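Local coordinates for putative cell adhesion protein (Bacteroides fragilis, PDB 4H40), which is probably a fimbrillin-like pilus subunit that serves in cell adhesion, at residues G203-G208 with S235-I240; V269-K274 with Y282-T287. All coordinates share one frame; numbering follows the deposited sequence.

From the N terminus, the chain first runs through 203-208. It leaves through a long, mostly irregular connection and returns at 235-240, where interaction 1 closes the loop. Interaction 2 follows in series. The chain passes 269-274, continues along its strand, turns tightly and comes back antiparallel at 282-287, closing a hairpin. The two loops neither nest nor cross. They meet side by side, because strands 197-207 and 266-275 are neighbours in one four-stranded antiparallel sheet, ordered 237-240, 197-207, 266-275, 278-287. Glu205 O accepts a probable hydrogen bond from Leu270 N, and Ile204 packs on Val269 and Leu271. The contact centres are about 10 Å apart.

Interaction 1. Residues G203-G208 with S235-I240; sequences GIEISG and SASVRI
Gly203 and Ile204 meet Ile240 at the start of an antiparallel pairing. Gly203 has a positive phi, and its CA makes a CA-H...O contact with Ile240 O. Ile204 and Ile240 form a hydrogen-bonded pair, with Ile240 N giving a nearly straight bond to Ile204 O at 2.7 Å. Their side chains touch loosely, CG2 of Ile204 to CD1 of Ile240.

Glu205 faces Arg239 in a non-hydrogen-bonded pair. CG of Glu205 is anti to its backbone N (chi1 -173°), and so is CG of Arg239. Glu205 OE2 lies over one face of the Arg239 guanidinium; the carboxylate and guanidinium planes are 47° apart. Glu205 OE2 is 3.2 Å from Arg239 NH2, a salt bridge. Because the oxygen is above the plane, the attraction is between charges, without a directed N-H bond. Arg239 NH1 instead donates to Glu202 O. A water at the guanidinium edge donates to Glu205 OE1 at 2.9 Å and weakly accepts from Arg239 NH1. Ser237 OG adds a weak bond to Glu205 OE2.

Ile206 and Val238 are again a hydrogen-bonded pair: Ile206 N to Val238 O and Val238 N to Ile206 O are both 2.9 Å. On the sheet face they share with Ile204 and Ile240, Ile206 CB meets Val238 CG1 at 3.9 Å, and Ile206 CD1 meets Ile240 CD1 at 4.0 Å. Phe186 lies against both Ile206 and Ile240. Ser207 OG rests beside Ser237 CB. Gly208 N then closes the pairing on Ala236 O.

The contact pairs an edge strand with its neighbour in an antiparallel sheet. One face is apolar and packs on strands 177-190 and 251-257, as in a beta sandwich; the other is polar.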
ATOM      1  N   GLY B 203     -14.052  -4.001 -18.096  1.00 50.68           N
ATOM      2  CA  GLY B 203     -14.160  -3.798 -16.654  1.00 47.09           C
ATOM      3  C   GLY B 203     -12.855  -3.850 -15.878  1.00 49.48           C
ATOM      4  O   GLY B 203     -11.813  -3.381 -16.351  1.00 48.01           O
ATOM      5  N   ILE B 204     -12.901  -4.443 -14.681  1.00 45.09           N
ATOM      6  CA  ILE B 204     -11.733  -4.595 -13.804  1.00 42.89           C
ATOM      7  C   ILE B 204     -11.264  -6.052 -13.837  1.00 48.52           C
ATOM      8  O   ILE B 204     -12.022  -6.958 -13.480  1.00 47.16           O
ATOM      9  CB  ILE B 204     -12.063  -4.113 -12.360  1.00 42.29           C
ATOM     10  CG1 ILE B 204     -12.394  -2.615 -12.354  1.00 39.46           C
ATOM     11  CG2 ILE B 204     -10.920  -4.466 -11.369  1.00 41.38           C
ATOM     12  CD1 ILE B 204     -13.177  -2.206 -11.233  1.00 31.73           C
ATOM     13  N   GLU B 205     -10.028  -6.265 -14.297  1.00 48.47           N
ATOM     14  CA  GLU B 205      -9.424  -7.587 -14.370  1.00 49.68           C
ATOM     15  C   GLU B 205      -8.316  -7.731 -13.304  1.00 52.97           C
ATOM     16  O   GLU B 205      -7.348  -6.968 -13.274  1.00 54.10           O
ATOM     17  CB  GLU B 205      -8.898  -7.871 -15.771  1.00 53.38           C
ATOM     18  CG  GLU B 205      -8.412  -9.300 -15.925  1.00 68.88           C
ATOM     19  CD  GLU B 205      -8.279  -9.780 -17.356  1.00106.74           C
ATOM     20  OE1 GLU B 205      -7.696  -9.044 -18.188  1.00113.60           O
ATOM     21  OE2 GLU B 205      -8.744 -10.909 -17.637  1.00106.13           O
ATOM     22  N   ILE B 206      -8.538  -8.682 -12.398  1.00 47.04           N
ATOM     23  CA  ILE B 206      -7.649  -9.081 -11.325  1.00 47.32           C
ATOM     24  C   ILE B 206      -6.891 -10.319 -11.863  1.00 55.93           C
ATOM     25  O   ILE B 206      -7.507 -11.235 -12.388  1.00 55.68           O
ATOM     26  CB  ILE B 206      -8.471  -9.327 -10.034  1.00 48.82           C
ATOM     27  CG1 ILE B 206      -9.355  -8.089  -9.705  1.00 47.57           C
ATOM     28  CG2 ILE B 206      -7.570  -9.718  -8.849  1.00 48.91           C
ATOM     29  CD1 ILE B 206     -10.280  -8.245  -8.552  1.00 51.56           C
ATOM     30  N   SER B 207      -5.559 -10.283 -11.820  1.00 55.81           N
ATOM     31  CA  SER B 207      -4.669 -11.322 -12.350  1.00 57.60           C
ATOM     32  C   SER B 207      -3.641 -11.756 -11.318  1.00 58.66           C
ATOM     33  O   SER B 207      -3.250 -10.955 -10.469  1.00 56.82           O
ATOM     34  CB  SER B 207      -3.938 -10.799 -13.586  1.00 64.44           C
ATOM     35  OG  SER B 207      -4.716 -10.892 -14.769  1.00 73.81           O
ATOM     36  N   GLY B 208      -3.198 -13.003 -11.428  1.00 56.00           N
ATOM     37  CA  GLY B 208      -2.197 -13.589 -10.544  1.00 57.30           C
ATOM     38  C   GLY B 208      -2.778 -14.129  -9.258  1.00 61.06           C
ATOM     39  O   GLY B 208      -2.150 -14.051  -8.199  1.00 61.50           O
ATOM     40  N   SER B 235      -1.394 -16.921 -14.735  1.00 86.01           N
ATOM     41  CA  SER B 235      -2.448 -17.369 -15.648  1.00 84.24           C
ATOM     42  C   SER B 235      -3.877 -17.285 -15.046  1.00 78.96           C
ATOM     43  O   SER B 235      -4.820 -17.126 -15.825  1.00 76.85           O
ATOM     44  CB  SER B 235      -2.163 -18.792 -16.119  1.00 91.43           C
ATOM     45  OG  SER B 235      -2.125 -19.697 -15.026  1.00100.89           O
ATOM     46  N   ALA B 236      -4.051 -17.393 -13.699  1.00 70.11           N
ATOM     47  CA  ALA B 236      -5.391 -17.312 -13.095  1.00 65.50           C
ATOM     48  C   ALA B 236      -5.827 -15.877 -12.939  1.00 63.88           C
ATOM     49  O   ALA B 236      -5.088 -15.037 -12.421  1.00 61.16           O
ATOM     50  CB  ALA B 236      -5.440 -18.024 -11.760  1.00 65.41           C
ATOM     51  N   SER B 237      -7.037 -15.596 -13.415  1.00 59.79           N
ATOM     52  CA  SER B 237      -7.613 -14.253 -13.395  1.00 57.21           C
ATOM     53  C   SER B 237      -9.141 -14.258 -13.213  1.00 58.32           C
ATOM     54  O   SER B 237      -9.802 -15.297 -13.365  1.00 59.33           O
ATOM     55  CB  SER B 237      -7.243 -13.507 -14.683  1.00 61.74           C
ATOM     56  OG  SER B 237      -8.139 -13.745 -15.756  1.00 74.29           O
ATOM     57  N   VAL B 238      -9.690 -13.072 -12.912  1.00 51.17           N
ATOM     58  CA  VAL B 238     -11.128 -12.859 -12.775  1.00 49.05           C
ATOM     59  C   VAL B 238     -11.477 -11.436 -13.317  1.00 49.44           C
ATOM     60  O   VAL B 238     -10.672 -10.513 -13.195  1.00 48.80           O
ATOM     61  CB  VAL B 238     -11.670 -13.141 -11.346  1.00 50.86           C
ATOM     62  CG1 VAL B 238     -11.177 -12.132 -10.320  1.00 48.45           C
ATOM     63  CG2 VAL B 238     -13.181 -13.199 -11.355  1.00 50.77           C
ATOM     64  N   ARG B 239     -12.633 -11.305 -13.985  1.00 42.49           N
ATOM     65  CA  ARG B 239     -13.078 -10.036 -14.527  1.00 40.59           C
ATOM     66  C   ARG B 239     -14.369  -9.543 -13.841  1.00 44.47           C
ATOM     67  O   ARG B 239     -15.324 -10.310 -13.688  1.00 45.94           O
ATOM     68  CB  ARG B 239     -13.289 -10.171 -16.031  1.00 37.90           C
ATOM     69  CG  ARG B 239     -13.532  -8.853 -16.737  1.00 44.20           C
ATOM     70  CD  ARG B 239     -13.749  -8.985 -18.233  1.00 53.16           C
ATOM     71  NE  ARG B 239     -12.677  -9.691 -18.954  1.00 75.49           N
ATOM     72  CZ  ARG B 239     -11.509  -9.159 -19.315  1.00 93.72           C
ATOM     73  NH1 ARG B 239     -11.206  -7.905 -18.983  1.00 74.09           N
ATOM     74  NH2 ARG B 239     -10.625  -9.880 -19.987  1.00 84.25           N
ATOM     75  N   ILE B 240     -14.373  -8.281 -13.388  1.00 39.78           N
ATOM     76  CA  ILE B 240     -15.554  -7.617 -12.814  1.00 38.48           C
ATOM     77  C   ILE B 240     -16.076  -6.761 -13.943  1.00 46.53           C
ATOM     78  O   ILE B 240     -15.336  -5.923 -14.442  1.00 47.18           O
ATOM     79  CB  ILE B 240     -15.292  -6.797 -11.519  1.00 39.75           C
ATOM     80  CG1 ILE B 240     -14.383  -7.544 -10.491  1.00 38.14           C
ATOM     81  CG2 ILE B 240     -16.621  -6.379 -10.901  1.00 40.53           C
ATOM     82  CD1 ILE B 240     -13.880  -6.639  -9.310  1.00 36.00           C
TER
HETATM   83  O   HOH W   1      -8.180  -6.321 -19.146  1.00 59.53           O

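Interaction 2. Residues V269-K274 with Y282-T287; sequences VLLNLK and YQMLLT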
ATOM      1  N   VAL B 269      -4.121  -5.532 -10.995  1.00 46.83           N
ATOM      2  CA  VAL B 269      -5.497  -5.071 -11.078  1.00 44.12           C
ATOM      3  C   VAL B 269      -5.559  -4.056 -12.237  1.00 50.39           C
ATOM      4  O   VAL B 269      -4.996  -2.968 -12.129  1.00 49.71           O
ATOM      5  CB  VAL B 269      -6.001  -4.484  -9.730  1.00 44.40           C
ATOM      6  CG1 VAL B 269      -7.398  -3.902  -9.877  1.00 42.39           C
ATOM      7  CG2 VAL B 269      -6.001  -5.538  -8.637  1.00 43.66           C
ATOM      8  N   LEU B 270      -6.208  -4.439 -13.357  1.00 47.87           N
ATOM      9  CA  LEU B 270      -6.368  -3.546 -14.501  1.00 47.87           C
ATOM     10  C   LEU B 270      -7.769  -2.956 -14.542  1.00 46.74           C
ATOM     11  O   LEU B 270      -8.729  -3.688 -14.727  1.00 44.07           O
ATOM     12  CB  LEU B 270      -6.109  -4.269 -15.820  1.00 50.22           C
ATOM     13  CG  LEU B 270      -4.709  -4.478 -16.284  1.00 57.44           C
ATOM     14  CD1 LEU B 270      -4.746  -5.203 -17.603  1.00 60.30           C
ATOM     15  CD2 LEU B 270      -3.998  -3.170 -16.476  1.00 59.71           C
ATOM     16  N   LEU B 271      -7.872  -1.641 -14.440  1.00 42.63           N
ATOM     17  CA  LEU B 271      -9.145  -0.952 -14.487  1.00 41.83           C
ATOM     18  C   LEU B 271      -9.314  -0.345 -15.854  1.00 48.56           C
ATOM     19  O   LEU B 271      -8.499   0.470 -16.256  1.00 48.41           O
ATOM     20  CB  LEU B 271      -9.217   0.124 -13.389  1.00 41.14           C
ATOM     21  CG  LEU B 271      -9.047  -0.373 -11.950  1.00 45.61           C
ATOM     22  CD1 LEU B 271      -7.583  -0.337 -11.524  1.00 47.07           C
ATOM     23  CD2 LEU B 271      -9.856   0.428 -11.006  1.00 46.50           C
ATOM     24  N   ASN B 272     -10.330  -0.800 -16.601  1.00 47.57           N
ATOM     25  CA  ASN B 272     -10.679  -0.311 -17.932  1.00 48.19           C
ATOM     26  C   ASN B 272     -11.882   0.577 -17.768  1.00 53.08           C
ATOM     27  O   ASN B 272     -12.988   0.087 -17.497  1.00 53.25           O
ATOM     28  CB  ASN B 272     -10.942  -1.468 -18.874  1.00 48.79           C
ATOM     29  CG  ASN B 272      -9.783  -2.418 -18.968  1.00 54.54           C
ATOM     30  OD1 ASN B 272      -8.841  -2.183 -19.699  1.00 51.25           O
ATOM     31  ND2 ASN B 272      -9.826  -3.492 -18.211  1.00 44.24           N
ATOM     32  N   LEU B 273     -11.648   1.900 -17.805  1.00 48.15           N
ATOM     33  CA  LEU B 273     -12.704   2.876 -17.550  1.00 46.14           C
ATOM     34  C   LEU B 273     -12.840   3.861 -18.686  1.00 51.05           C
ATOM     35  O   LEU B 273     -11.878   4.123 -19.419  1.00 51.65           O
ATOM     36  CB  LEU B 273     -12.412   3.651 -16.237  1.00 44.99           C
ATOM     37  CG  LEU B 273     -12.054   2.838 -14.978  1.00 48.06           C
ATOM     38  CD1 LEU B 273     -11.477   3.719 -13.887  1.00 46.06           C
ATOM     39  CD2 LEU B 273     -13.245   2.061 -14.454  1.00 50.65           C
ATOM     40  N   LYS B 274     -14.041   4.428 -18.815  1.00 47.33           N
ATOM     41  CA  LYS B 274     -14.357   5.458 -19.789  1.00 47.64           C
ATOM     42  C   LYS B 274     -14.419   6.769 -19.032  1.00 49.55           C
ATOM     43  O   LYS B 274     -15.419   7.055 -18.388  1.00 49.00           O
ATOM     44  CB  LYS B 274     -15.670   5.133 -20.521  1.00 49.21           C
ATOM     45  CG  LYS B 274     -15.865   5.886 -21.820  1.00 61.03           C
ATOM     46  CD  LYS B 274     -17.146   5.423 -22.468  1.00 67.14           C
ATOM     47  CE  LYS B 274     -17.223   5.832 -23.915  1.00 87.84           C
ATOM     48  NZ  LYS B 274     -18.560   5.516 -24.482  1.00104.39           N
ATOM     49  N   TYR B 282      -5.680   1.555 -16.295  1.00 45.55           N
ATOM     50  CA  TYR B 282      -4.791   1.784 -15.167  1.00 44.77           C
ATOM     51  C   TYR B 282      -4.434   0.480 -14.543  1.00 50.84           C
ATOM     52  O   TYR B 282      -5.301  -0.369 -14.358  1.00 50.74           O
ATOM     53  CB  TYR B 282      -5.451   2.680 -14.096  1.00 43.77           C
ATOM     54  CG  TYR B 282      -6.023   3.953 -14.652  1.00 45.66           C
ATOM     55  CD1 TYR B 282      -5.204   5.037 -14.935  1.00 49.81           C
ATOM     56  CD2 TYR B 282      -7.384   4.073 -14.919  1.00 44.75           C
ATOM     57  CE1 TYR B 282      -5.723   6.215 -15.457  1.00 50.86           C
ATOM     58  CE2 TYR B 282      -7.914   5.244 -15.454  1.00 45.68           C
ATOM     59  CZ  TYR B 282      -7.075   6.309 -15.736  1.00 56.03           C
ATOM     60  OH  TYR B 282      -7.579   7.475 -16.259  1.00 62.48           O
ATOM     61  N   GLN B 283      -3.185   0.332 -14.156  1.00 51.06           N
ATOM     62  CA  GLN B 283      -2.751  -0.891 -13.518  1.00 51.98           C
ATOM     63  C   GLN B 283      -2.273  -0.666 -12.097  1.00 57.31           C
ATOM     64  O   GLN B 283      -1.392   0.173 -11.864  1.00 59.14           O
ATOM     65  CB  GLN B 283      -1.630  -1.550 -14.326  1.00 55.25           C
ATOM     66  CG  GLN B 283      -1.037  -2.748 -13.618  1.00 61.20           C
ATOM     67  CD  GLN B 283      -0.100  -3.485 -14.495  1.00 82.54           C
ATOM     68  OE1 GLN B 283      -0.369  -4.619 -14.880  1.00 84.33           O
ATOM     69  NE2 GLN B 283       1.010  -2.848 -14.837  1.00 73.07           N
HETATM   70  N   MSE B 284      -2.810  -1.466 -11.164  1.00 51.57           N
HETATM   71  CA  MSE B 284      -2.361  -1.512  -9.787  1.00 51.25           C
HETATM   72  C   MSE B 284      -1.560  -2.817  -9.616  1.00 62.09           C
HETATM   73  O   MSE B 284      -2.154  -3.885  -9.773  1.00 60.94           O
HETATM   74  CB  MSE B 284      -3.528  -1.464  -8.794  1.00 50.92           C
HETATM   75  CG  MSE B 284      -4.278  -0.159  -8.711  1.00 57.27           C
HETATM   76 SE   MSE B 284      -6.023  -0.400  -7.742  0.75 63.95          SE
HETATM   77  CE  MSE B 284      -5.449  -1.555  -6.379  1.00 61.13           C
ATOM     78  N   LEU B 285      -0.224  -2.759  -9.343  1.00 62.91           N
ATOM     79  CA  LEU B 285       0.518  -3.980  -9.069  1.00 64.21           C
ATOM     80  C   LEU B 285       0.618  -4.097  -7.572  1.00 66.27           C
ATOM     81  O   LEU B 285       1.105  -3.174  -6.935  1.00 66.99           O
ATOM     82  CB  LEU B 285       1.875  -4.011  -9.751  1.00 67.82           C
ATOM     83  CG  LEU B 285       1.854  -4.552 -11.189  1.00 74.79           C
ATOM     84  CD1 LEU B 285       3.034  -4.017 -11.976  1.00 78.20           C
ATOM     85  CD2 LEU B 285       1.874  -6.073 -11.224  1.00 75.58           C
ATOM     86  N   LEU B 286       0.038  -5.161  -7.004  1.00 61.74           N
ATOM     87  CA  LEU B 286      -0.053  -5.392  -5.565  1.00 60.81           C
ATOM     88  C   LEU B 286       0.767  -6.598  -5.141  1.00 67.90           C
ATOM     89  O   LEU B 286       0.490  -7.751  -5.489  1.00 66.94           O
ATOM     90  CB  LEU B 286      -1.516  -5.546  -5.126  1.00 58.05           C
ATOM     91  CG  LEU B 286      -2.512  -4.509  -5.695  1.00 60.01           C
ATOM     92  CD1 LEU B 286      -3.980  -4.909  -5.408  1.00 56.93           C
ATOM     93  CD2 LEU B 286      -2.171  -3.103  -5.240  1.00 61.39           C
ATOM     94  N   THR B 287       1.820  -6.303  -4.404  1.00 68.39           N
ATOM     95  CA  THR B 287       2.740  -7.308  -3.905  1.00 71.05           C
ATOM     96  C   THR B 287       2.460  -7.479  -2.390  1.00 74.08           C
ATOM     97  O   THR B 287       1.869  -6.583  -1.775  1.00 72.64           O
ATOM     98  CB  THR B 287       4.161  -6.860  -4.274  1.00 85.68           C
ATOM     99  OG1 THR B 287       5.120  -7.900  -4.024  1.00 90.64           O
ATOM    100  CG2 THR B 287       4.547  -5.562  -3.595  1.00 86.14           C
TER
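Val269 and Leu271 pair antiparallel with Met284 and Tyr282 through four backbone hydrogen bonds, the strand axes 4.7 Å apart at closest approach. Met284 N to Val269 O is nearly straight, at 2.8 Å. Between these two hydrogen-bonded pairs lies the non-hydrogen-bonded pair Leu270 and Gln283. Here the CA atoms of Gln283 and Leu270 make CA-H...O contacts with Val269 O and Tyr282 O.

The side chains of Val269, Leu271, Tyr282 and Met284 occupy one face of the sheet. Val269 touches Met284 CB to CB at 4.0 Å. Val269 CG1 is anti to the backbone N (chi1 175°), which puts CG2 anti to the carbonyl carbon; this CG2 meets Leu286 CD1 at 3.9 Å. Met284 is a selenomethionine. Its chain is extended at chi2 (166°), and its SE lies 4.1 Å from Leu271 CD1. The Leu273 side chain crosses that of Tyr282 at about a right angle, and its CD1 comes 4.2 Å from Tyr282 CE2. The methyl approaches the ring obliquely. The phenol OH of Tyr282 is hydrogen-bonded to Thr310 OG1, which ties the end of the ring to the strand 310-321.

This apolar layer is covered from the opposing strands. Tyr299 and Trp314 both pack on Met284 and Leu286, while Leu312 packs on Leu271 and Tyr282. On the other face, Leu270 CD2 rests on Gln283 CB at 3.6 Å, with Gln283 CG a little farther off. The 282-287 strand also borders the second subunit: Gln283 O makes a weak hydrogen bond with Thr320 OG1 of that subunit.

Strands 266-275 and 278-287 form a classic antiparallel beta hairpin. Its buried face packs against another layer of strands, consistent with a sandwich-like domain of the fimbrillin-like family.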